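Local coordinates for protein O-methyltransferase, putative (Bacillus cereus, PDB 3DUW) that probably transfers the methyl group of S-adenosylmethionine to an oxygen of its acceptor substrate, and is bound here to the by-product S-adenosylhomocysteine, at residues E27-N32 and G69-I74; Q46-Q51 and T73-R78; I65-G70 and T88-E93. One frame throughout, in Å; residues are numbered along the deposited sequence.

Contact 1 of 3, residues E27-N32 and G69-I74; sequences EVLQVN and GGYSTI. With SAH (S-adenosyl-L-homocysteine), chain C.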
loop_
_atom_site.group_PDB
_atom_site.type_symbol
_atom_site.label_atom_id
_atom_site.label_comp_id
_atom_site.label_asym_id
_atom_site.label_seq_id
_atom_site.Cartn_x
_atom_site.Cartn_y
_atom_site.Cartn_z
ATOM N N GLU A 27 16.822 9.805 -16.708
ATOM C CA GLU A 27 17.540 9.261 -17.857
ATOM C C GLU A 27 16.922 7.935 -18.269
ATOM O O GLU A 27 16.741 7.667 -19.455
ATOM C CB GLU A 27 19.011 9.015 -17.526
ATOM C CG GLU A 27 19.871 10.244 -17.371
ATOM C CD GLU A 27 21.318 9.879 -17.108
ATOM O OE1 GLU A 27 21.577 9.124 -16.144
ATOM O OE2 GLU A 27 22.195 10.340 -17.864
ATOM N N VAL A 28 16.616 7.100 -17.279
ATOM C CA VAL A 28 16.024 5.795 -17.545
ATOM C C VAL A 28 14.763 5.929 -18.396
ATOM O O VAL A 28 14.617 5.254 -19.414
ATOM C CB VAL A 28 15.679 5.059 -16.224
ATOM C CG1 VAL A 28 14.868 3.803 -16.509
ATOM C CG2 VAL A 28 16.960 4.695 -15.487
ATOM N N LEU A 29 13.853 6.808 -17.986
ATOM C CA LEU A 29 12.616 6.997 -18.732
ATOM C C LEU A 29 12.867 7.603 -20.119
ATOM O O LEU A 29 12.177 7.267 -21.081
ATOM C CB LEU A 29 11.643 7.866 -17.925
ATOM C CG LEU A 29 11.136 7.222 -16.626
ATOM C CD1 LEU A 29 10.339 8.242 -15.823
ATOM C CD2 LEU A 29 10.290 5.996 -16.952
ATOM N N GLN A 30 13.854 8.489 -20.222
ATOM C CA GLN A 30 14.187 9.103 -21.505
ATOM C C GLN A 30 14.729 8.052 -22.471
ATOM O O GLN A 30 14.389 8.052 -23.654
ATOM C CB GLN A 30 15.228 10.207 -21.324
ATOM C CG GLN A 30 14.696 11.461 -20.653
ATOM C CD GLN A 30 15.801 12.429 -20.277
ATOM O OE1 GLN A 30 15.540 13.527 -19.780
ATOM N NE2 GLN A 30 17.043 12.027 -20.508
ATOM N N VAL A 31 15.581 7.163 -21.968
ATOM C CA VAL A 31 16.141 6.108 -22.805
ATOM C C VAL A 31 15.031 5.144 -23.227
ATOM O O VAL A 31 14.966 4.739 -24.384
ATOM C CB VAL A 31 17.261 5.344 -22.061
ATOM C CG1 VAL A 31 17.692 4.121 -22.861
ATOM C CG2 VAL A 31 18.449 6.273 -21.835
ATOM N N ASN A 32 14.150 4.787 -22.295
ATOM C CA ASN A 32 13.049 3.885 -22.628
ATOM C C ASN A 32 12.226 4.473 -23.781
ATOM O O ASN A 32 11.894 3.777 -24.742
ATOM C CB ASN A 32 12.138 3.659 -21.412
ATOM C CG ASN A 32 12.771 2.767 -20.355
ATOM O OD1 ASN A 32 13.878 2.258 -20.530
ATOM N ND2 ASN A 32 12.055 2.565 -19.246
ATOM N N GLY A 69 11.963 -1.592 -19.019
ATOM C CA GLY A 69 13.235 -0.911 -19.059
ATOM C C GLY A 69 13.941 -0.895 -17.707
ATOM O O GLY A 69 14.972 -0.255 -17.539
ATOM N N GLY A 70 13.379 -1.602 -16.731
ATOM C CA GLY A 70 13.978 -1.679 -15.408
ATOM C C GLY A 70 13.636 -0.531 -14.465
ATOM O O GLY A 70 14.275 -0.371 -13.420
ATOM N N TYR A 71 12.637 0.274 -14.820
ATOM C CA TYR A 71 12.239 1.384 -13.960
ATOM C C TYR A 71 11.755 0.868 -12.596
ATOM O O TYR A 71 12.274 1.277 -11.561
ATOM C CB TYR A 71 11.152 2.216 -14.644
ATOM C CG TYR A 71 10.788 3.479 -13.895
ATOM C CD1 TYR A 71 11.616 4.601 -13.924
ATOM C CD2 TYR A 71 9.618 3.543 -13.143
ATOM C CE1 TYR A 71 11.283 5.759 -13.222
ATOM C CE2 TYR A 71 9.277 4.690 -12.438
ATOM C CZ TYR A 71 10.111 5.791 -12.480
ATOM O OH TYR A 71 9.769 6.914 -11.760
ATOM N N SER A 72 10.777 -0.033 -12.586
ATOM C CA SER A 72 10.297 -0.576 -11.316
ATOM C C SER A 72 11.417 -1.345 -10.625
ATOM O O SER A 72 11.531 -1.328 -9.402
ATOM C CB SER A 72 9.123 -1.528 -11.539
ATOM O OG SER A 72 9.484 -2.563 -12.439
ATOM N N THR A 73 12.234 -2.024 -11.425
ATOM C CA THR A 73 13.336 -2.824 -10.909
ATOM C C THR A 73 14.282 -1.984 -10.060
ATOM O O THR A 73 14.744 -2.425 -9.009
ATOM C CB THR A 73 14.135 -3.440 -12.062
ATOM O OG1 THR A 73 13.240 -3.796 -13.124
ATOM C CG2 THR A 73 14.871 -4.681 -11.591
ATOM N N ILE A 74 14.580 -0.778 -10.530
ATOM C CA ILE A 74 15.466 0.121 -9.801
ATOM C C ILE A 74 14.835 0.543 -8.469
ATOM O O ILE A 74 15.505 0.568 -7.435
ATOM C CB ILE A 74 15.809 1.350 -10.671
ATOM C CG1 ILE A 74 16.728 0.906 -11.814
ATOM C CG2 ILE A 74 16.470 2.431 -9.829
ATOM C CD1 ILE A 74 16.888 1.927 -12.921
HETATM N N SAH C . 7.159 -3.426 -14.200
HETATM C CA SAH C . 7.919 -2.646 -15.245
HETATM C CB SAH C . 7.183 -2.650 -16.543
HETATM C CG SAH C . 6.924 -3.983 -17.204
HETATM S SD SAH C . 5.748 -3.736 -18.604
HETATM C C SAH C . 8.025 -1.165 -14.750
HETATM O O SAH C . 7.453 -0.849 -13.702
HETATM O OXT SAH C . 8.716 -0.363 -15.474
HETATM C "C5'" SAH C . 5.359 -5.404 -18.946
HETATM C "C4'" SAH C . 6.639 -6.211 -19.480
HETATM O "O4'" SAH C . 6.089 -7.514 -19.665
HETATM C "C3'" SAH C . 7.155 -5.835 -20.861
HETATM O "O3'" SAH C . 8.528 -5.436 -20.830
HETATM C "C2'" SAH C . 6.882 -7.146 -21.701
HETATM O "O2'" SAH C . 7.811 -7.332 -22.758
HETATM C "C1'" SAH C . 6.928 -8.217 -20.630
HETATM N N9 SAH C . 6.366 -9.400 -20.920
HETATM C C8 SAH C . 5.231 -9.755 -21.629
HETATM N N7 SAH C . 4.999 -11.028 -21.700
HETATM C C5 SAH C . 6.065 -11.617 -20.975
HETATM C C6 SAH C . 6.368 -12.998 -20.691
HETATM N N6 SAH C . 5.620 -14.029 -21.107
HETATM N N1 SAH C . 7.502 -13.201 -19.945
HETATM C C2 SAH C . 8.295 -12.184 -19.498
HETATM N N3 SAH C . 8.039 -10.851 -19.750
HETATM C C4 SAH C . 6.912 -10.643 -20.492
#
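The isobutyl group of L29 lies across one face of the Y71 ring. Its CD2 makes a CH-pi contact, 4.0 Å from the ring centroid and 28° off the ring normal, while L29 CG and CD1 touch the CE1 side of the same ring. The flat tyrosine thus offers a face to branched L29 and its edge to V28 CG1, 4.2 Å from Y71 CD1. The other branch, V28 CG2, meets I74 CD1 tip to tip at 3.8 Å, so the beta-branched valine serves two neighbours, with CG1 anti to the backbone N (chi1 171°). One turn further on, the amide of N32 lies over the backbone of G69, its OD1 3.6 Å from G69 CA; a glycine suits this place, since a CB here would run into that oxygen.

Y71 stands out toward helix 23-34 because its CG is anti to the backbone N (chi1 -173°), and W75 meets the ring edge-to-face. The amide of N32 has weak hydrogen bonds at both ends, ND2 with D41 and OD1 with N102, whose ND2 also donates to the O of G69. S72 serves the ligand instead: SAH N donates to S72 OG over 3.0 Å, and E64 also hydrogen-bonds this hydroxyl.

G70 is the N-cap of helix 71-77, so the SAH carboxylate lies near a helix start, which would be expected to steady its negative charge. The contact joins two chemistries: hydrocarbon packing holds helix 71-77 against helix 23-34, while the first turn of the former presents polar groups to the amino-acid end of the cofactor product.

Contact 2 of 3, residues Q46-Q51 and T73-R78; sequences QGKFLQ and TIWLAR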
loop_
_atom_site.group_PDB
_atom_site.type_symbol
_atom_site.label_atom_id
_atom_site.label_comp_id
_atom_site.label_asym_id
_atom_site.label_seq_id
_atom_site.Cartn_x
_atom_site.Cartn_y
_atom_site.Cartn_z
ATOM N N GLN A 46 4.094 5.059 -7.537
ATOM C CA GLN A 46 3.907 3.616 -7.412
ATOM C C GLN A 46 5.279 2.975 -7.188
ATOM O O GLN A 46 5.417 2.041 -6.396
ATOM C CB GLN A 46 3.265 3.038 -8.676
ATOM C CG GLN A 46 1.829 3.472 -8.883
ATOM C CD GLN A 46 1.294 3.096 -10.249
ATOM O OE1 GLN A 46 2.036 2.645 -11.121
ATOM N NE2 GLN A 46 -0.002 3.294 -10.446
ATOM N N GLY A 47 6.290 3.469 -7.899
ATOM C CA GLY A 47 7.626 2.934 -7.720
ATOM C C GLY A 47 8.098 3.139 -6.294
ATOM O O GLY A 47 8.669 2.230 -5.687
ATOM N N LYS A 48 7.858 4.325 -5.739
ATOM C CA LYS A 48 8.293 4.572 -4.374
ATOM C C LYS A 48 7.494 3.726 -3.394
ATOM O O LYS A 48 8.015 3.316 -2.359
ATOM C CB LYS A 48 8.186 6.048 -4.007
ATOM C CG LYS A 48 8.855 6.327 -2.674
ATOM C CD LYS A 48 9.183 7.785 -2.485
ATOM C CE LYS A 48 10.013 7.975 -1.228
ATOM N NZ LYS A 48 10.335 9.404 -1.018
ATOM N N PHE A 49 6.231 3.461 -3.718
ATOM C CA PHE A 49 5.407 2.614 -2.867
ATOM C C PHE A 49 6.084 1.243 -2.797
ATOM O O PHE A 49 6.216 0.658 -1.722
ATOM C CB PHE A 49 4.003 2.460 -3.456
ATOM C CG PHE A 49 3.144 1.482 -2.707
ATOM C CD1 PHE A 49 2.489 1.859 -1.538
ATOM C CD2 PHE A 49 3.029 0.168 -3.144
ATOM C CE1 PHE A 49 1.731 0.934 -0.816
ATOM C CE2 PHE A 49 2.275 -0.761 -2.427
ATOM C CZ PHE A 49 1.627 -0.375 -1.263
ATOM N N LEU A 50 6.506 0.726 -3.947
ATOM C CA LEU A 50 7.172 -0.572 -3.975
ATOM C C LEU A 50 8.469 -0.548 -3.169
ATOM O O LEU A 50 8.737 -1.457 -2.386
ATOM C CB LEU A 50 7.474 -0.988 -5.413
ATOM C CG LEU A 50 6.254 -1.346 -6.268
ATOM C CD1 LEU A 50 6.707 -1.555 -7.699
ATOM C CD2 LEU A 50 5.570 -2.602 -5.737
ATOM N N GLN A 51 9.276 0.490 -3.360
ATOM C CA GLN A 51 10.532 0.601 -2.631
ATOM C C GLN A 51 10.285 0.590 -1.126
ATOM O O GLN A 51 10.950 -0.127 -0.379
ATOM C CB GLN A 51 11.242 1.892 -3.018
ATOM C CG GLN A 51 12.592 2.084 -2.367
ATOM C CD GLN A 51 13.233 3.369 -2.814
ATOM O OE1 GLN A 51 12.816 4.450 -2.416
ATOM N NE2 GLN A 51 14.234 3.262 -3.669
ATOM N N THR A 73 12.234 -2.024 -11.425
ATOM C CA THR A 73 13.336 -2.824 -10.909
ATOM C C THR A 73 14.282 -1.984 -10.060
ATOM O O THR A 73 14.744 -2.425 -9.009
ATOM C CB THR A 73 14.135 -3.440 -12.062
ATOM O OG1 THR A 73 13.240 -3.796 -13.124
ATOM C CG2 THR A 73 14.871 -4.681 -11.591
ATOM N N ILE A 74 14.580 -0.778 -10.530
ATOM C CA ILE A 74 15.466 0.121 -9.801
ATOM C C ILE A 74 14.835 0.543 -8.469
ATOM O O ILE A 74 15.505 0.568 -7.435
ATOM C CB ILE A 74 15.809 1.350 -10.671
ATOM C CG1 ILE A 74 16.728 0.906 -11.814
ATOM C CG2 ILE A 74 16.470 2.431 -9.829
ATOM C CD1 ILE A 74 16.888 1.927 -12.921
ATOM N N TRP A 75 13.542 0.863 -8.486
ATOM C CA TRP A 75 12.862 1.240 -7.252
ATOM C C TRP A 75 12.922 0.083 -6.257
ATOM O O TRP A 75 13.188 0.285 -5.072
ATOM C CB TRP A 75 11.395 1.591 -7.513
ATOM C CG TRP A 75 11.159 2.966 -8.068
ATOM C CD1 TRP A 75 10.816 3.285 -9.349
ATOM C CD2 TRP A 75 11.193 4.203 -7.342
ATOM N NE1 TRP A 75 10.624 4.643 -9.466
ATOM C CE2 TRP A 75 10.850 5.230 -8.248
ATOM C CE3 TRP A 75 11.476 4.544 -6.012
ATOM C CZ2 TRP A 75 10.783 6.576 -7.869
ATOM C CZ3 TRP A 75 11.408 5.884 -5.634
ATOM C CH2 TRP A 75 11.064 6.880 -6.563
ATOM N N LEU A 76 12.668 -1.129 -6.741
ATOM C CA LEU A 76 12.697 -2.313 -5.889
ATOM C C LEU A 76 14.094 -2.570 -5.332
ATOM O O LEU A 76 14.266 -2.793 -4.132
ATOM C CB LEU A 76 12.228 -3.541 -6.674
ATOM C CG LEU A 76 10.742 -3.587 -7.049
ATOM C CD1 LEU A 76 10.501 -4.671 -8.082
ATOM C CD2 LEU A 76 9.910 -3.846 -5.803
ATOM N N ALA A 77 15.092 -2.530 -6.207
ATOM C CA ALA A 77 16.468 -2.776 -5.793
ATOM C C ALA A 77 16.944 -1.757 -4.765
ATOM O O ALA A 77 17.704 -2.090 -3.855
ATOM C CB ALA A 77 17.384 -2.764 -7.003
ATOM N N ARG A 78 16.498 -0.515 -4.900
ATOM C CA ARG A 78 16.908 0.519 -3.964
ATOM C C ARG A 78 16.308 0.331 -2.577
ATOM O O ARG A 78 16.693 1.019 -1.631
ATOM C CB ARG A 78 16.560 1.895 -4.525
ATOM C CG ARG A 78 17.480 2.321 -5.650
ATOM C CD ARG A 78 17.071 3.653 -6.232
ATOM N NE ARG A 78 18.095 4.173 -7.128
ATOM C CZ ARG A 78 17.985 5.310 -7.805
ATOM N NH1 ARG A 78 16.891 6.046 -7.690
ATOM N NH2 ARG A 78 18.973 5.714 -8.592
#
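Helices 44-57 and 71-77 pack side by side in this Rossmann-like methyltransferase fold, their local axes 7.9 Å apart and crossing at -30°. Along the first of them, G47 allows the close approach. Its CA lies over the five-membered ring of W75, 3.6 Å from the centroid and only 12° off the normal, a CH-pi contact in which backbone meets indole directly; a CB at this position would collide with the ring. The carbonyl carbon G47 C continues the cover, 3.4 Å from W75 CD2, while G47 O touches W75 CB.

K48 extends that cover to the six-membered ring: its N and CA lie over the same face, and its CB stands 3.6 Å from W75 CZ3. Beyond CG the lysine chain runs extended away from the indole, which lets its aliphatic root pack while NZ reaches the O of L18 and, through a weak hydrogen bond, the O of A202 of the second subunit.

L50 points toward the partner helix from the side nearer the sheet, its CB 3.8 Å from L76 CD2. F138 of strand 136-139 touches both leucines, so branched aliphatic side chains suit the space between helix pair and sheet.

Q51 closes the row. With CG anti to the backbone N and the chain extended, it passes across the backbone at W75 toward R78, its CB and CG both touching the O of W75. The amide plane stands 64° from the indole plane. A long flexible polar residue fits this partly exposed corner, beside R78, whose guanidinium forms a salt bridge with D22. Q51 OE1 comes to the edge of the indole, in its plane, 3.8 Å from W75 CZ3.

Contact 3 of 3, residues I65-G70 and T88-E93; sequences IGTLGG and TLEASE. With SAH (S-adenosyl-L-homocysteine), chain C.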
loop_
_atom_site.group_PDB
_atom_site.type_symbol
_atom_site.label_atom_id
_atom_site.label_comp_id
_atom_site.label_asym_id
_atom_site.label_seq_id
_atom_site.Cartn_x
_atom_site.Cartn_y
_atom_site.Cartn_z
ATOM N N ILE A 65 8.376 -10.062 -12.294
ATOM C CA ILE A 65 7.968 -10.638 -13.566
ATOM C C ILE A 65 7.489 -9.471 -14.429
ATOM O O ILE A 65 6.441 -8.881 -14.169
ATOM C CB ILE A 65 6.832 -11.672 -13.380
ATOM C CG1 ILE A 65 7.233 -12.699 -12.312
ATOM C CG2 ILE A 65 6.553 -12.371 -14.702
ATOM C CD1 ILE A 65 6.170 -13.756 -12.025
ATOM N N GLY A 66 8.285 -9.135 -15.443
ATOM C CA GLY A 66 7.969 -8.025 -16.330
ATOM C C GLY A 66 8.926 -6.875 -16.034
ATOM O O GLY A 66 8.647 -6.038 -15.174
ATOM N N THR A 67 10.036 -6.803 -16.778
ATOM C CA THR A 67 11.062 -5.779 -16.554
ATOM C C THR A 67 10.947 -4.482 -17.377
ATOM O O THR A 67 11.278 -3.402 -16.858
ATOM C CB THR A 67 12.476 -6.357 -16.850
ATOM O OG1 THR A 67 12.570 -7.703 -16.355
ATOM C CG2 THR A 67 13.534 -5.479 -16.202
ATOM N N LEU A 68 10.505 -4.589 -18.638
ATOM C CA LEU A 68 10.436 -3.421 -19.533
ATOM C C LEU A 68 11.821 -2.764 -19.612
ATOM O O LEU A 68 12.757 -3.321 -20.182
ATOM C CB LEU A 68 9.443 -2.381 -19.036
ATOM C CG LEU A 68 8.915 -1.383 -20.056
ATOM C CD1 LEU A 68 8.426 -2.110 -21.303
ATOM C CD2 LEU A 68 7.785 -0.571 -19.453
ATOM N N GLY A 69 11.963 -1.592 -19.019
ATOM C CA GLY A 69 13.235 -0.911 -19.059
ATOM C C GLY A 69 13.941 -0.895 -17.707
ATOM O O GLY A 69 14.972 -0.255 -17.539
ATOM N N GLY A 70 13.379 -1.602 -16.731
ATOM C CA GLY A 70 13.978 -1.679 -15.408
ATOM C C GLY A 70 13.636 -0.531 -14.465
ATOM O O GLY A 70 14.275 -0.371 -13.420
ATOM N N THR A 88 14.742 -10.412 -12.141
ATOM C CA THR A 88 13.620 -9.935 -12.934
ATOM C C THR A 88 13.560 -10.645 -14.287
ATOM O O THR A 88 14.590 -10.898 -14.919
ATOM C CB THR A 88 13.691 -8.392 -13.096
ATOM O OG1 THR A 88 12.523 -7.930 -13.779
ATOM C CG2 THR A 88 14.947 -7.973 -13.850
ATOM N N LEU A 89 12.342 -10.966 -14.713
ATOM C CA LEU A 89 12.106 -11.702 -15.952
ATOM C C LEU A 89 11.525 -10.848 -17.077
ATOM O O LEU A 89 10.523 -10.152 -16.892
ATOM C CB LEU A 89 11.169 -12.877 -15.654
ATOM C CG LEU A 89 11.533 -13.658 -14.384
ATOM C CD1 LEU A 89 10.570 -14.817 -14.204
ATOM C CD2 LEU A 89 12.965 -14.161 -14.464
ATOM N N GLU A 90 12.149 -10.928 -18.252
ATOM C CA GLU A 90 11.720 -10.152 -19.411
ATOM C C GLU A 90 11.773 -10.976 -20.699
ATOM O O GLU A 90 12.806 -11.558 -21.034
ATOM C CB GLU A 90 12.603 -8.909 -19.538
ATOM C CG GLU A 90 12.328 -8.050 -20.757
ATOM C CD GLU A 90 10.869 -7.662 -20.875
ATOM O OE1 GLU A 90 10.296 -7.190 -19.867
ATOM O OE2 GLU A 90 10.298 -7.822 -21.976
ATOM N N ALA A 91 10.660 -11.012 -21.423
ATOM C CA ALA A 91 10.572 -11.783 -22.661
ATOM C C ALA A 91 11.271 -11.149 -23.862
ATOM O O ALA A 91 11.828 -11.856 -24.700
ATOM C CB ALA A 91 9.114 -12.041 -22.999
ATOM N N SER A 92 11.235 -9.825 -23.953
ATOM C CA SER A 92 11.860 -9.125 -25.071
ATOM C C SER A 92 13.362 -8.952 -24.890
ATOM O O SER A 92 13.814 -8.381 -23.895
ATOM C CB SER A 92 11.207 -7.753 -25.253
ATOM O OG SER A 92 11.961 -6.944 -26.138
ATOM N N GLU A 93 14.134 -9.445 -25.857
ATOM C CA GLU A 93 15.583 -9.329 -25.796
ATOM C C GLU A 93 15.956 -7.850 -25.762
ATOM O O GLU A 93 16.847 -7.445 -25.020
ATOM C CB GLU A 93 16.230 -9.992 -27.015
ATOM C CG GLU A 93 17.676 -10.399 -26.771
ATOM C CD GLU A 93 18.371 -10.908 -28.015
ATOM O OE1 GLU A 93 17.734 -11.647 -28.799
ATOM O OE2 GLU A 93 19.561 -10.577 -28.197
HETATM N N SAH C . 7.159 -3.426 -14.200
HETATM C CA SAH C . 7.919 -2.646 -15.245
HETATM C CB SAH C . 7.183 -2.650 -16.543
HETATM C CG SAH C . 6.924 -3.983 -17.204
HETATM S SD SAH C . 5.748 -3.736 -18.604
HETATM C C SAH C . 8.025 -1.165 -14.750
HETATM O O SAH C . 7.453 -0.849 -13.702
HETATM O OXT SAH C . 8.716 -0.363 -15.474
HETATM C "C5'" SAH C . 5.359 -5.404 -18.946
HETATM C "C4'" SAH C . 6.639 -6.211 -19.480
HETATM O "O4'" SAH C . 6.089 -7.514 -19.665
HETATM C "C3'" SAH C . 7.155 -5.835 -20.861
HETATM O "O3'" SAH C . 8.528 -5.436 -20.830
HETATM C "C2'" SAH C . 6.882 -7.146 -21.701
HETATM O "O2'" SAH C . 7.811 -7.332 -22.758
HETATM C "C1'" SAH C . 6.928 -8.217 -20.630
HETATM N N9 SAH C . 6.366 -9.400 -20.920
HETATM C C8 SAH C . 5.231 -9.755 -21.629
HETATM N N7 SAH C . 4.999 -11.028 -21.700
HETATM C C5 SAH C . 6.065 -11.617 -20.975
HETATM C C6 SAH C . 6.368 -12.998 -20.691
HETATM N N6 SAH C . 5.620 -14.029 -21.107
HETATM N N1 SAH C . 7.502 -13.201 -19.945
HETATM C C2 SAH C . 8.295 -12.184 -19.498
HETATM N N3 SAH C . 8.039 -10.851 -19.750
HETATM C C4 SAH C . 6.912 -10.643 -20.492
#
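E90 OE1 is gripped by three hydrogen bonds: a straight one from L68 N (2.9 Å, 160°) from above the carboxylate plane, a weak one from T67 N, and one from the ribose hydroxyl O3' of SAH at 2.7 Å. E90 OE2 takes the other hydroxyl, SAH O2', also at 2.7 Å, and through its anti lone pair receives S92 N. A glutamate suits this place because its two oxygens match the ribose diol; the bend at chi2 (53°) turns the carboxylate toward the 67-70 turn.

Next along the strand, L89 pairs with I65 of the parallel strand, and G66 N donates to L89 O at 2.9 Å. At G66 (phi 108°) a side chain would press on the O of I65, so glycine fits; its O accepts from SAH N. The hydroxyls of T67 and T88 lie 2.6 Å apart, and T88 OG1 also bonds to E64. L68 packs its CB 3.4 Å from SAH CB.

This is the glycine-containing loop and acidic strand end of Rossmann-like methyltransferases. Three backbone N-H groups (T67's weakly) and both ribose hydroxyls donate to a buried carboxylate, which should stabilise its charged form, able to accept from both hydroxyls.

Overall arrangement
All three contacts are buried, though L29 in contact 1 and Q51 and R78 in contact 2 reach partly exposed ground. Contacts 1 and 2 share helix 71-77, which lies between helix 23-34 and helix 44-57; both interfaces are largely apolar, but contact 1 rests on a tyrosine and contact 2 on a tryptophan set against a glycine. Contact 3, at the strand ends, is held by hydrogen bonds. The loop 65-70 leads into that helix, and T73 packs on T67 and T88, joining helix to strand. Contacts 1 and 3 both touch SAH and share its amino nitrogen; contact 3 goes on to the ribose and adenine, whereas contact 2 reaches the second subunit.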